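Local structure of cysteine synthase (6AHI) at the interface of chains A and B. The protein catalyses pyridoxal-phosphate-dependent beta-replacement on O-acetyl-L-serine, acting as an O-acetylserine-dependent cystathionine beta-synthase of the cysteine synthase family. Coordinates in Å, arbitrary orientation; residue numbers count along the deposited sequence, not the author numbering. Chains: chain A/B, Cysteine synthase.

The interface of chains A and B. Residues chain A 261, 263, 297, 300; chain B 41, 107, 111, 298.
Across the two-fold dimer interface, A:Asp297 and A:Leu300 of the 3-10 helix 296-302, with A:Leu263 from the loop between helices 246-260 and 266-281, meet B:Ile107 of helix 102-110 and B:Arg298 of the other subunit's 3-10 helix. The polar link is a salt bridge that is also a hydrogen bond: the epsilon nitrogen NE of B:Arg298 donates to the carboxylate oxygen OD2 of A:Asp297 at 2.7 Å. NE approaches nearly along the C-O axis of the acceptor, but the bond is bent, 135° at the hydrogen. Carboxylate and guanidinium lie almost parallel, yet the oxygen is tilted from the guanidinium plane, and the contact is made through NE, with NH2 3.9 Å from OD2, and is not a two-pronged pair. A bend at chi2 (81°) in the arginine chain helps carry NE to the acid. A short acid probably suits this place by keeping the charge close to its own helix, while the longer arginine reaches across from the partner.

Beside this pair B:Ile107 serves as a branched wedge. Its CG2, anti to the backbone N, lies 3.8 Å from CD1 of A:Leu263, whereas the other branch sends CD1 to within 3.9 Å of CD1 of A:Leu300. Both leucine side chains cross the isoleucine at about a right angle, meeting it through methyl tips. Such branched aliphatic chains suit the place because they bury methyls without needing polar partners, and beta-branching lets isoleucine serve two leucines; A:Leu263 gives up 51 Å² to the partner. Just past the C-terminal end of that helix, methyl CD2 of B:Leu111 rests 3.8 Å from CA of A:Gly261, whose left-handed backbone (phi 70°) suits glycine and whose absent side chain probably lets the methyl lie there. The carbonyl O of A:Gly261 is 2.7 Å from a water oxygen, which also hydrogen-bonds to the carbonyl O of B:Pro41, bridging two acceptors that could not bond directly. This patch, repeated by symmetry, probably helps hold the homodimer together and set how its subunits sit against each other.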
loop_
_atom_site.group_PDB
_atom_site.type_symbol
_atom_site.label_atom_id
_atom_site.label_comp_id
_atom_site.label_asym_id
_atom_site.label_seq_id
_atom_site.Cartn_x
_atom_site.Cartn_y
_atom_site.Cartn_z
ATOM N N GLY A 261 8.025 7.627 8.787
ATOM C CA GLY A 261 6.895 7.555 7.836
ATOM C C GLY A 261 6.682 6.175 7.235
ATOM O O GLY A 261 6.027 6.058 6.204
ATOM N N LEU A 263 4.768 2.783 7.386
ATOM C CA LEU A 263 3.519 2.253 7.895
ATOM C C LEU A 263 3.514 0.727 7.760
ATOM O O LEU A 263 2.928 0.156 6.824
ATOM C CB LEU A 263 2.367 2.898 7.123
ATOM C CG LEU A 263 2.303 4.418 7.247
ATOM C CD1 LEU A 263 1.293 4.971 6.269
ATOM C CD2 LEU A 263 1.944 4.819 8.683
ATOM N N ASP A 297 -1.791 -1.186 7.563
ATOM C CA ASP A 297 -3.191 -0.848 7.292
ATOM C C ASP A 297 -4.139 -1.973 7.685
ATOM O O ASP A 297 -5.259 -1.702 8.087
ATOM C CB ASP A 297 -3.442 -0.572 5.810
ATOM C CG ASP A 297 -2.619 0.570 5.274
ATOM O OD1 ASP A 297 -1.352 0.541 5.436
ATOM O OD2 ASP A 297 -3.230 1.465 4.702
ATOM N N LEU A 300 -5.253 -1.742 11.603
ATOM C CA LEU A 300 -5.752 -0.520 12.254
ATOM C C LEU A 300 -6.948 -0.842 13.166
ATOM O O LEU A 300 -7.081 -0.207 14.189
ATOM C CB LEU A 300 -6.091 0.538 11.197
ATOM C CG LEU A 300 -4.877 1.057 10.418
ATOM C CD1 LEU A 300 -5.269 1.917 9.232
ATOM C CD2 LEU A 300 -3.954 1.834 11.343
ATOM N N PRO B 41 3.834 5.993 -1.320
ATOM C CA PRO B 41 4.102 5.514 0.036
ATOM C C PRO B 41 3.076 5.923 1.105
ATOM O O PRO B 41 2.930 5.223 2.115
ATOM C CB PRO B 41 5.473 6.125 0.391
ATOM C CG PRO B 41 5.605 7.315 -0.513
ATOM C CD PRO B 41 4.877 6.922 -1.791
ATOM N N ILE B 107 -3.926 6.937 10.852
ATOM C CA ILE B 107 -2.636 6.997 10.168
ATOM C C ILE B 107 -2.050 8.396 10.363
ATOM O O ILE B 107 -0.891 8.521 10.674
ATOM C CB ILE B 107 -2.766 6.604 8.691
ATOM C CG1 ILE B 107 -3.035 5.116 8.560
ATOM C CG2 ILE B 107 -1.519 7.005 7.906
ATOM C CD1 ILE B 107 -3.465 4.712 7.186
ATOM N N LEU B 111 1.498 9.247 12.276
ATOM C CA LEU B 111 2.595 10.040 11.675
ATOM C C LEU B 111 2.940 11.305 12.477
ATOM O O LEU B 111 3.837 12.060 12.074
ATOM C CB LEU B 111 2.202 10.417 10.250
ATOM C CG LEU B 111 2.088 9.256 9.265
ATOM C CD1 LEU B 111 1.401 9.700 8.000
ATOM C CD2 LEU B 111 3.459 8.682 8.941
ATOM N N ARG B 298 -7.917 1.633 3.377
ATOM C CA ARG B 298 -8.361 2.668 4.306
ATOM C C ARG B 298 -9.899 2.716 4.373
ATOM O O ARG B 298 -10.444 3.632 4.986
ATOM C CB ARG B 298 -7.795 4.038 3.898
ATOM C CG ARG B 298 -6.393 4.304 4.422
ATOM C CD ARG B 298 -5.345 3.647 3.570
ATOM N NE ARG B 298 -3.957 3.914 3.955
ATOM C CZ ARG B 298 -3.233 4.925 3.481
ATOM N NH1 ARG B 298 -3.784 5.859 2.729
ATOM N NH2 ARG B 298 -1.957 5.006 3.790
HETATM O O HOH W 1 5.263 5.329 3.757
#